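Local atomic coordinates of alginate lyase (Paenibacillus sp. FPU-7, PDB entry 6KFN), a protein that cleaves the polysaccharide alginate, probably by beta-elimination, and is built on a right-handed parallel beta-helix. Residues S12-A17 / I27-G32; A41-S44 / P50-I53; T203-A208 / D212-V217; N259-D264 / P268-A273. One frame throughout, in Å; residues are numbered along the deposited sequence.

Contact 1 of 4, residues S12-A17 / I27-G32; sequences SCLQSA and IVLAEG
Leu14 and Ala17 of the helix meet Ile27 and Leu29 of the strand through aliphatic branches alone; no ring or other flat side chain takes part. Ala17 CB lies against the longer branch of Ile27, 3.9 Å from Ile27 CD1 and 4.1 Å from Ile27 CG2. That second methyl also reaches Leu14, with Ile27 CG2 3.9 Å from Leu14 CD1. Leu14 crosses both Ile27 and Leu29 at about a right angle. Its two methyls divide the work on Leu29: Leu14 CD1 faces Leu29 CD2, and Leu14 CD2 faces Leu29 CD1 at 4.1 Å. The first torsion of Leu14 sets CG opposite the backbone N (chi1 174°), which brings the two methyls up to Ile27 and Leu29. With an alanine in place of Ile27, Ala17 CB would probably face a gap and Leu14 CD1 would lose one of its close neighbours. Helix 12-17 runs nearly antiparallel to strand 27-29, with the axes 9.9 Å apart. The helix links strand 4-8 to strand 25-29 at the N-terminal end of the beta-helix. A disulfide joins Cys13 to Cys8, Ile6 of strand 4-8 touches Ala17 and Ile27, and Ile53 and Leu64 pack on Leu14 and Leu29.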
loop_
_atom_site.group_PDB
_atom_site.type_symbol
_atom_site.label_atom_id
_atom_site.label_comp_id
_atom_site.label_asym_id
_atom_site.label_seq_id
_atom_site.Cartn_x
_atom_site.Cartn_y
_atom_site.Cartn_z
ATOM N N SER A 12 -17.798 -17.369 11.021
ATOM C CA SER A 12 -17.357 -18.292 12.057
ATOM C C SER A 12 -16.409 -19.338 11.479
ATOM O O SER A 12 -15.399 -19.667 12.103
ATOM C CB SER A 12 -18.558 -18.958 12.734
ATOM O OG SER A 12 -19.228 -19.801 11.827
ATOM N N CYS A 13 -16.704 -19.850 10.275
ATOM C CA CYS A 13 -15.809 -20.786 9.615
ATOM C C CYS A 13 -14.448 -20.154 9.380
ATOM O O CYS A 13 -13.412 -20.752 9.669
ATOM C CB CYS A 13 -16.442 -21.266 8.323
ATOM S SG CYS A 13 -15.562 -22.513 7.399
ATOM N N LEU A 14 -14.434 -18.918 8.884
ATOM C CA LEU A 14 -13.164 -18.248 8.613
ATOM C C LEU A 14 -12.378 -17.999 9.888
ATOM O O LEU A 14 -11.171 -18.247 9.939
ATOM C CB LEU A 14 -13.435 -16.938 7.862
ATOM C CG LEU A 14 -12.172 -16.084 7.647
ATOM C CD1 LEU A 14 -11.066 -16.808 6.912
ATOM C CD2 LEU A 14 -12.576 -14.817 6.868
ATOM N N GLN A 15 -13.054 -17.520 10.944
ATOM C CA GLN A 15 -12.381 -17.284 12.202
ATOM C C GLN A 15 -11.712 -18.568 12.693
ATOM O O GLN A 15 -10.572 -18.570 13.166
ATOM C CB GLN A 15 -13.402 -16.749 13.224
ATOM C CG GLN A 15 -12.922 -16.552 14.631
ATOM C CD GLN A 15 -13.840 -15.552 15.337
ATOM O OE1 GLN A 15 -15.061 -15.599 15.164
ATOM N NE2 GLN A 15 -13.263 -14.633 16.092
ATOM N N SER A 16 -12.439 -19.691 12.630
ATOM C CA SER A 16 -11.882 -20.962 13.094
ATOM C C SER A 16 -10.713 -21.386 12.222
ATOM O O SER A 16 -9.708 -21.882 12.726
ATOM C CB SER A 16 -12.978 -22.042 13.078
ATOM O OG SER A 16 -14.039 -21.774 13.977
ATOM N N ALA A 17 -10.852 -21.220 10.902
ATOM C CA ALA A 17 -9.794 -21.621 9.982
ATOM C C ALA A 17 -8.529 -20.809 10.234
ATOM O O ALA A 17 -7.417 -21.351 10.163
ATOM C CB ALA A 17 -10.240 -21.452 8.529
ATOM N N ILE A 27 -7.496 -21.818 2.508
ATOM C CA ILE A 27 -8.753 -21.339 3.061
ATOM C C ILE A 27 -9.486 -20.633 1.918
ATOM O O ILE A 27 -9.049 -19.587 1.439
ATOM C CB ILE A 27 -8.513 -20.402 4.246
ATOM C CG1 ILE A 27 -7.686 -21.097 5.327
ATOM C CG2 ILE A 27 -9.849 -19.894 4.769
ATOM C CD1 ILE A 27 -7.189 -20.129 6.420
ATOM N N VAL A 28 -10.583 -21.258 1.473
ATOM C CA VAL A 28 -11.252 -20.901 0.225
ATOM C C VAL A 28 -12.617 -20.325 0.561
ATOM O O VAL A 28 -13.476 -21.032 1.098
ATOM C CB VAL A 28 -11.372 -22.104 -0.717
ATOM C CG1 VAL A 28 -11.955 -21.655 -2.046
ATOM C CG2 VAL A 28 -10.007 -22.795 -0.919
ATOM N N LEU A 29 -12.807 -19.037 0.284
ATOM C CA LEU A 29 -13.981 -18.302 0.711
ATOM C C LEU A 29 -15.015 -18.195 -0.411
ATOM O O LEU A 29 -14.706 -17.845 -1.552
ATOM C CB LEU A 29 -13.578 -16.918 1.186
ATOM C CG LEU A 29 -12.551 -16.895 2.321
ATOM C CD1 LEU A 29 -12.372 -15.494 2.837
ATOM C CD2 LEU A 29 -12.958 -17.854 3.428
ATOM N N ALA A 30 -16.262 -18.518 -0.071
ATOM C CA ALA A 30 -17.326 -18.586 -1.060
ATOM C C ALA A 30 -17.571 -17.253 -1.757
ATOM O O ALA A 30 -17.613 -16.200 -1.132
ATOM C CB ALA A 30 -18.618 -19.031 -0.372
ATOM N N GLU A 31 -17.757 -17.304 -3.078
ATOM C CA GLU A 31 -18.127 -16.118 -3.844
ATOM C C GLU A 31 -19.441 -15.545 -3.354
ATOM O O GLU A 31 -20.356 -16.262 -2.981
ATOM C CB GLU A 31 -18.225 -16.442 -5.324
ATOM C CG GLU A 31 -16.875 -16.691 -5.978
ATOM C CD GLU A 31 -17.006 -16.790 -7.471
ATOM O OE1 GLU A 31 -16.917 -17.905 -8.009
ATOM O OE2 GLU A 31 -17.251 -15.749 -8.126
ATOM N N GLY A 32 -19.547 -14.227 -3.385
ATOM C CA GLY A 32 -20.786 -13.563 -3.057
ATOM C C GLY A 32 -21.019 -13.370 -1.585
ATOM O O GLY A 32 -21.983 -12.707 -1.211
#

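Contact 2 of 4, residues A41-S44 / P50-I53; sequences AEAS and PITI
Ile51 points its longer branch at the loop, where Ala43 and Ser44 receive it. Ile51 and Ala43 both leave the backbone toward the opposing segment, and the end of Ile51 comes up to the flank of the Ala43 methyl: Ile51 CD1 lies 3.9 Å from Ala43 CB. The same methyl sits over the flat peptide carbonyl of Ser44, 3.7 Å from Ser44 C and close to the normal of that carbonyl plane. The reach comes from an extended chain. Ile51 CG1 is opposite its own carbonyl carbon (chi1 -53°), and CD1 lies anti to CA (chi2 177°). Ile51 CG2 takes another direction and stays clear of Ala43. This is a turn of the parallel beta-helix: strand 39-41 ends, the loop swings round, and strand 51-55 begins on another face of the coil. The nearest CA atoms, Ser44 CA and Ile51 CA, are 7.2 Å apart, and the segments bury a modest 95 Å² in all. Ser44 turns its side chain the other way, and its OG is hydrogen-bonded to Asp80 N. The next coil contributes Trp82, which touches Ile51 and donates from its indole NE1 to Ala43 O. Ala21 lies against Ala43.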
loop_
_atom_site.group_PDB
_atom_site.type_symbol
_atom_site.label_atom_id
_atom_site.label_comp_id
_atom_site.label_asym_id
_atom_site.label_seq_id
_atom_site.Cartn_x
_atom_site.Cartn_y
_atom_site.Cartn_z
ATOM N N ALA A 41 -4.630 -13.195 10.894
ATOM C CA ALA A 41 -3.771 -14.193 10.268
ATOM C C ALA A 41 -2.443 -14.209 11.048
ATOM O O ALA A 41 -1.570 -13.389 10.799
ATOM C CB ALA A 41 -3.576 -13.859 8.795
ATOM N N GLU A 42 -2.360 -15.108 12.040
ATOM C CA GLU A 42 -1.291 -15.101 13.045
ATOM C C GLU A 42 -0.217 -16.164 12.813
ATOM O O GLU A 42 0.943 -15.945 13.151
ATOM C CB GLU A 42 -1.856 -15.286 14.461
ATOM C CG GLU A 42 -2.762 -14.183 14.923
ATOM C CD GLU A 42 -3.339 -14.323 16.325
ATOM O OE1 GLU A 42 -3.312 -15.425 16.906
ATOM O OE2 GLU A 42 -3.840 -13.327 16.845
ATOM N N ALA A 43 -0.579 -17.324 12.321
ATOM C CA ALA A 43 0.338 -18.427 12.102
ATOM C C ALA A 43 1.308 -18.064 10.976
ATOM O O ALA A 43 1.105 -17.097 10.257
ATOM C CB ALA A 43 -0.461 -19.686 11.736
ATOM N N SER A 44 2.362 -18.847 10.830
ATOM C CA SER A 44 3.303 -18.681 9.744
ATOM C C SER A 44 3.365 -19.911 8.864
ATOM O O SER A 44 3.439 -21.053 9.347
ATOM C CB SER A 44 4.720 -18.393 10.250
ATOM O OG SER A 44 4.783 -17.107 10.835
ATOM N N PRO A 50 3.083 -22.254 2.025
ATOM C CA PRO A 50 2.428 -20.997 2.408
ATOM C C PRO A 50 1.051 -21.307 2.975
ATOM O O PRO A 50 0.504 -22.401 2.794
ATOM C CB PRO A 50 2.352 -20.213 1.092
ATOM C CG PRO A 50 2.349 -21.303 0.034
ATOM C CD PRO A 50 3.252 -22.375 0.582
ATOM N N ILE A 51 0.472 -20.314 3.640
ATOM C CA ILE A 51 -0.911 -20.367 4.107
ATOM C C ILE A 51 -1.704 -19.446 3.189
ATOM O O ILE A 51 -1.333 -18.293 3.017
ATOM C CB ILE A 51 -1.060 -19.971 5.586
ATOM C CG1 ILE A 51 -0.124 -20.779 6.456
ATOM C CG2 ILE A 51 -2.519 -20.177 6.013
ATOM C CD1 ILE A 51 -0.140 -20.423 7.936
ATOM N N THR A 52 -2.772 -19.956 2.570
ATOM C CA THR A 52 -3.530 -19.193 1.590
ATOM C C THR A 52 -4.916 -18.859 2.126
ATOM O O THR A 52 -5.601 -19.721 2.674
ATOM C CB THR A 52 -3.646 -19.992 0.286
ATOM O OG1 THR A 52 -2.320 -20.218 -0.206
ATOM C CG2 THR A 52 -4.439 -19.275 -0.785
ATOM N N ILE A 53 -5.334 -17.606 1.907
ATOM C CA ILE A 53 -6.730 -17.204 2.008
ATOM C C ILE A 53 -7.108 -16.621 0.652
ATOM O O ILE A 53 -6.451 -15.699 0.180
ATOM C CB ILE A 53 -6.940 -16.218 3.156
ATOM C CG1 ILE A 53 -8.460 -15.958 3.331
ATOM C CG2 ILE A 53 -5.998 -15.094 3.133
ATOM C CD1 ILE A 53 -8.706 -15.124 4.566
#

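Contact 3 of 4, residues T203-A208 / D212-V217; sequences TGITGA and DSFIDV. With NA (sodium ion), chain C.
Asp212, whose CA is 4.5 Å from Ile205 CG2, gives its OD1 to a sodium ion at 2.4 Å. The ion is gripped by six oxygens at a bend of the right-handed beta-helix, just ahead of strand 215-217. Three waters bind it, and Tyr210 O and Gln242 OE1 complete the set. Two waters tie it to the chain. Water 1 accepts from Asp212 N and donates to Ser213 OG at 2.8 Å; water 2 donates to Asp216 OD2 at 2.7 Å. Asp216 is held in the second shell, OD2 by a salt bridge to Lys218 and OD1 by a hydrogen bond with His244 ND1. The contact between the two segments is largely apolar and rests on Ile205. Ile205 brings CD1 up to the corner at Phe214, 3.8 Å from Ser213 O and 4.3 Å from Phe214 CD1, approaching the ring obliquely. Its CG1 lies opposite the carbonyl carbon (chi1 -67°), which directs the branch at the corner. Beyond it the loop forms an ST turn: Ala208 N donates to Thr206 OG1 in a fairly straight bond (163°). At the corner Ser213 OG donates to Ile215 O at 2.9 Å from above the carbonyl plane, 72° out of it.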
loop_
_atom_site.group_PDB
_atom_site.type_symbol
_atom_site.label_atom_id
_atom_site.label_comp_id
_atom_site.label_asym_id
_atom_site.label_seq_id
_atom_site.Cartn_x
_atom_site.Cartn_y
_atom_site.Cartn_z
ATOM N N THR A 203 -7.512 11.857 -8.550
ATOM C CA THR A 203 -8.778 12.421 -8.096
ATOM C C THR A 203 -9.032 11.975 -6.658
ATOM O O THR A 203 -8.924 10.784 -6.358
ATOM C CB THR A 203 -9.895 11.981 -9.045
ATOM O OG1 THR A 203 -9.574 12.434 -10.362
ATOM C CG2 THR A 203 -11.251 12.495 -8.589
ATOM N N GLY A 204 -9.344 12.925 -5.795
ATOM C CA GLY A 204 -9.628 12.654 -4.407
ATOM C C GLY A 204 -8.492 12.881 -3.424
ATOM O O GLY A 204 -8.755 12.966 -2.218
ATOM N N ILE A 205 -7.229 13.032 -3.881
ATOM C CA ILE A 205 -6.178 13.428 -2.930
ATOM C C ILE A 205 -6.587 14.792 -2.370
ATOM O O ILE A 205 -6.968 15.706 -3.107
ATOM C CB ILE A 205 -4.790 13.450 -3.587
ATOM C CG1 ILE A 205 -4.373 12.015 -3.953
ATOM C CG2 ILE A 205 -3.782 14.107 -2.651
ATOM C CD1 ILE A 205 -2.983 11.912 -4.582
ATOM N N THR A 206 -6.546 14.921 -1.041
ATOM C CA THR A 206 -7.157 16.067 -0.362
ATOM C C THR A 206 -6.202 17.195 -0.025
ATOM O O THR A 206 -6.677 18.321 0.212
ATOM C CB THR A 206 -7.792 15.645 0.984
ATOM O OG1 THR A 206 -6.798 15.124 1.871
ATOM C CG2 THR A 206 -8.966 14.695 0.776
ATOM N N GLY A 207 -4.891 16.948 0.077
ATOM C CA GLY A 207 -3.988 17.909 0.656
ATOM C C GLY A 207 -3.897 17.868 2.178
ATOM O O GLY A 207 -3.079 18.598 2.739
ATOM N N ALA A 208 -4.710 17.063 2.848
ATOM C CA ALA A 208 -4.702 17.045 4.307
ATOM C C ALA A 208 -3.380 16.516 4.808
ATOM O O ALA A 208 -2.803 15.588 4.259
ATOM C CB ALA A 208 -5.798 16.118 4.809
ATOM N N ASP A 212 0.005 15.775 -0.679
ATOM C CA ASP A 212 -0.180 16.637 -1.850
ATOM C C ASP A 212 0.644 16.136 -3.039
ATOM O O ASP A 212 0.952 16.898 -3.958
ATOM C CB ASP A 212 0.094 18.096 -1.513
ATOM C CG ASP A 212 1.509 18.382 -1.058
ATOM O OD1 ASP A 212 2.376 17.504 -1.079
ATOM O OD2 ASP A 212 1.719 19.544 -0.617
ATOM N N SER A 213 0.930 14.840 -3.056
ATOM C CA SER A 213 1.635 14.203 -4.156
ATOM C C SER A 213 1.149 12.754 -4.253
ATOM O O SER A 213 0.550 12.224 -3.313
ATOM C CB SER A 213 3.153 14.245 -3.964
ATOM O OG SER A 213 3.533 13.540 -2.780
ATOM N N PHE A 214 1.416 12.100 -5.390
ATOM C CA PHE A 214 1.100 10.676 -5.500
ATOM C C PHE A 214 1.882 9.835 -4.495
ATOM O O PHE A 214 1.352 8.908 -3.890
ATOM C CB PHE A 214 1.371 10.125 -6.903
ATOM C CG PHE A 214 0.703 10.842 -8.052
ATOM C CD1 PHE A 214 -0.689 10.972 -8.143
ATOM C CD2 PHE A 214 1.476 11.357 -9.079
ATOM C CE1 PHE A 214 -1.255 11.625 -9.233
ATOM C CE2 PHE A 214 0.901 11.988 -10.157
ATOM C CZ PHE A 214 -0.465 12.121 -10.242
ATOM N N ILE A 215 3.189 10.127 -4.415
ATOM C CA ILE A 215 4.096 9.393 -3.555
ATOM C C ILE A 215 4.920 10.417 -2.781
ATOM O O ILE A 215 5.362 11.428 -3.343
ATOM C CB ILE A 215 5.058 8.462 -4.352
ATOM C CG1 ILE A 215 4.248 7.539 -5.273
ATOM C CG2 ILE A 215 5.940 7.672 -3.385
ATOM C CD1 ILE A 215 5.094 6.595 -6.111
ATOM N N ASP A 216 5.144 10.146 -1.501
ATOM C CA ASP A 216 6.157 10.841 -0.706
ATOM C C ASP A 216 7.157 9.786 -0.255
ATOM O O ASP A 216 6.765 8.782 0.328
ATOM C CB ASP A 216 5.568 11.573 0.487
ATOM C CG ASP A 216 6.525 12.559 1.143
ATOM O OD1 ASP A 216 7.593 12.845 0.545
ATOM O OD2 ASP A 216 6.162 13.048 2.237
ATOM N N VAL A 217 8.431 10.035 -0.555
ATOM C CA VAL A 217 9.519 9.102 -0.249
ATOM C C VAL A 217 10.335 9.683 0.891
ATOM O O VAL A 217 11.040 10.680 0.708
ATOM C CB VAL A 217 10.426 8.834 -1.444
ATOM C CG1 VAL A 217 11.488 7.818 -1.055
ATOM C CG2 VAL A 217 9.631 8.373 -2.654
HETATM NA NA NA C . 3.629 16.415 0.668
HETATM O O HOH W 1 2.694 14.422 -0.204
HETATM O O HOH W 2 4.604 15.265 2.498
HETATM O O HOH W 3 4.544 18.419 1.517
#

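Contact 4 of 4, residues N259-D264 / P268-A273; sequences NTVYLD and PYVVNA
Apolar contacts carry this pair of segments, with Val261 and Leu263 on one side and Pro268 and Val270 on the other. Val261 and Val270 cross obliquely, methyl to methyl, Val261 CG2 being 3.9 Å from Val270 CG2 and slightly farther from Val270 CG1. With CG1 of Val261 anti to the carbonyl carbon (chi1 -65°), CG2 falls between the backbone N and the carbonyl carbon, and from there it meets both methyls of Val270. Leu263 makes its closest contacts through CD1: Leu263 CD1 is 4.0 Å from Pro268 CB and 4.4 Å from Val270 CG2.

The second kind of contact sets carbon against carbonyl oxygen. Leu263 CD1 rests close to two successive carbonyls, 3.9 Å from Tyr269 O and 4.0 Å from Pro268 O. Pro268 CG in turn lies 4.0 Å from Leu263 O. Pro268 O has a polar partner as well, since Arg286 NH1 donates to it.

Both segments belong to one coil of the right-handed beta-helix. Strand 260-262 lies on one face, and the chain turns a corner at Val270 before strand 271-273 runs along another. Val261 and Val270 therefore meet across the inside of the coil, where Phe241 of the preceding coil also packs on Val261.

Polar and aromatic contacts lie at the margins and look to other coils. Asp264 OD2 makes a salt bridge with Arg231, and the Tyr262 ring stacks on Tyr287 of strand 278-287.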
loop_
_atom_site.group_PDB
_atom_site.type_symbol
_atom_site.label_atom_id
_atom_site.label_comp_id
_atom_site.label_asym_id
_atom_site.label_seq_id
_atom_site.Cartn_x
_atom_site.Cartn_y
_atom_site.Cartn_z
ATOM N N ASN A 259 8.789 6.775 -15.523
ATOM C CA ASN A 259 7.433 7.119 -15.108
ATOM C C ASN A 259 6.850 8.132 -16.101
ATOM O O ASN A 259 7.593 8.906 -16.688
ATOM C CB ASN A 259 7.436 7.737 -13.702
ATOM C CG ASN A 259 8.012 6.785 -12.678
ATOM O OD1 ASN A 259 7.373 5.819 -12.285
ATOM N ND2 ASN A 259 9.243 7.047 -12.247
ATOM N N THR A 260 5.534 8.143 -16.235
ATOM C CA THR A 260 4.827 9.105 -17.047
ATOM C C THR A 260 3.784 9.778 -16.182
ATOM O O THR A 260 2.980 9.084 -15.539
ATOM C CB THR A 260 4.170 8.433 -18.249
ATOM O OG1 THR A 260 5.179 7.822 -19.043
ATOM C CG2 THR A 260 3.431 9.472 -19.093
ATOM N N VAL A 261 3.805 11.097 -16.142
ATOM C CA VAL A 261 2.876 11.842 -15.325
ATOM C C VAL A 261 2.186 12.919 -16.128
ATOM O O VAL A 261 2.801 13.660 -16.896
ATOM C CB VAL A 261 3.559 12.386 -14.048
ATOM C CG1 VAL A 261 4.006 11.233 -13.138
ATOM C CG2 VAL A 261 4.741 13.304 -14.352
ATOM N N TYR A 262 0.875 13.024 -15.887
ATOM C CA TYR A 262 -0.022 13.959 -16.548
ATOM C C TYR A 262 -0.441 14.964 -15.493
ATOM O O TYR A 262 -1.308 14.681 -14.647
ATOM C CB TYR A 262 -1.222 13.207 -17.155
ATOM C CG TYR A 262 -0.842 12.211 -18.199
ATOM C CD1 TYR A 262 -0.698 12.583 -19.534
ATOM C CD2 TYR A 262 -0.575 10.883 -17.871
ATOM C CE1 TYR A 262 -0.291 11.691 -20.494
ATOM C CE2 TYR A 262 -0.165 9.981 -18.811
ATOM C CZ TYR A 262 -0.030 10.370 -20.148
ATOM O OH TYR A 262 0.382 9.502 -21.113
ATOM N N LEU A 263 0.205 16.133 -15.515
ATOM C CA LEU A 263 0.146 17.114 -14.446
ATOM C C LEU A 263 -0.614 18.393 -14.788
ATOM O O LEU A 263 -0.626 19.313 -13.978
ATOM C CB LEU A 263 1.551 17.440 -13.947
ATOM C CG LEU A 263 2.313 16.224 -13.387
ATOM C CD1 LEU A 263 3.731 16.628 -12.980
ATOM C CD2 LEU A 263 1.590 15.527 -12.272
ATOM N N ASP A 264 -1.263 18.433 -15.970
ATOM C CA ASP A 264 -2.231 19.446 -16.375
ATOM C C ASP A 264 -1.631 20.799 -16.756
ATOM O O ASP A 264 -2.010 21.367 -17.790
ATOM C CB ASP A 264 -3.332 19.669 -15.338
ATOM C CG ASP A 264 -3.984 18.364 -14.949
ATOM O OD1 ASP A 264 -4.568 17.705 -15.846
ATOM O OD2 ASP A 264 -3.897 17.973 -13.780
ATOM N N PRO A 268 3.512 21.890 -11.327
ATOM C CA PRO A 268 3.932 20.756 -10.480
ATOM C C PRO A 268 5.270 20.171 -10.933
ATOM O O PRO A 268 5.549 20.068 -12.122
ATOM C CB PRO A 268 2.789 19.758 -10.689
ATOM C CG PRO A 268 1.584 20.637 -10.937
ATOM C CD PRO A 268 2.114 21.743 -11.808
ATOM N N TYR A 269 6.090 19.740 -9.979
ATOM C CA TYR A 269 7.314 19.030 -10.323
ATOM C C TYR A 269 7.030 17.542 -10.497
ATOM O O TYR A 269 6.122 16.975 -9.876
ATOM C CB TYR A 269 8.407 19.250 -9.261
ATOM C CG TYR A 269 9.091 20.576 -9.449
ATOM C CD1 TYR A 269 8.527 21.778 -8.979
ATOM C CD2 TYR A 269 10.254 20.668 -10.155
ATOM C CE1 TYR A 269 9.147 22.986 -9.224
ATOM C CE2 TYR A 269 10.867 21.860 -10.419
ATOM C CZ TYR A 269 10.274 23.009 -9.959
ATOM O OH TYR A 269 10.849 24.254 -10.198
ATOM N N VAL A 270 7.853 16.895 -11.332
ATOM C CA VAL A 270 7.867 15.449 -11.392
ATOM C C VAL A 270 8.469 14.852 -10.134
ATOM O O VAL A 270 7.871 13.992 -9.481
ATOM C CB VAL A 270 8.571 14.976 -12.678
ATOM C CG1 VAL A 270 8.602 13.454 -12.730
ATOM C CG2 VAL A 270 7.879 15.534 -13.909
ATOM N N VAL A 271 9.692 15.311 -9.793
ATOM C CA VAL A 271 10.325 14.947 -8.524
ATOM C C VAL A 271 10.737 16.217 -7.812
ATOM O O VAL A 271 11.566 16.978 -8.334
ATOM C CB VAL A 271 11.545 14.021 -8.675
ATOM C CG1 VAL A 271 12.135 13.697 -7.292
ATOM C CG2 VAL A 271 11.186 12.753 -9.431
ATOM N N ASN A 272 10.175 16.433 -6.625
ATOM C CA ASN A 272 10.546 17.548 -5.748
ATOM C C ASN A 272 11.249 16.938 -4.533
ATOM O O ASN A 272 10.588 16.425 -3.620
ATOM C CB ASN A 272 9.314 18.344 -5.360
ATOM C CG ASN A 272 9.656 19.556 -4.565
ATOM O OD1 ASN A 272 10.840 19.917 -4.401
ATOM N ND2 ASN A 272 8.627 20.245 -4.090
ATOM N N ALA A 273 12.585 16.952 -4.573
ATOM C CA ALA A 273 13.401 16.400 -3.505
ATOM C C ALA A 273 13.763 17.560 -2.577
ATOM O O ALA A 273 14.564 18.423 -2.936
ATOM C CB ALA A 273 14.648 15.730 -4.073
#

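The four contacts follow one another along the chain, each closing before the next opens. Contacts 1 and 2 sit together at the N-terminal end of the beta-helix, centres 13 Å apart. Strands 25-29 and 51-55 pair side by side there, with Ile27 N 2.8 Å from Thr52 O, a probable hydrogen bond. Contacts 3 and 4 form a second group, 12 Å apart between centres. Phe214 touches Leu263, and strands 215-217 and 269-273 lie in the same parallel sheet with strand 241-243 between them. The groups lie on opposite sides of the chain's centre; contacts 1 and 4 are 43 Å apart between centres. Parallel sheets thus join groups toward the two ends of the solenoid.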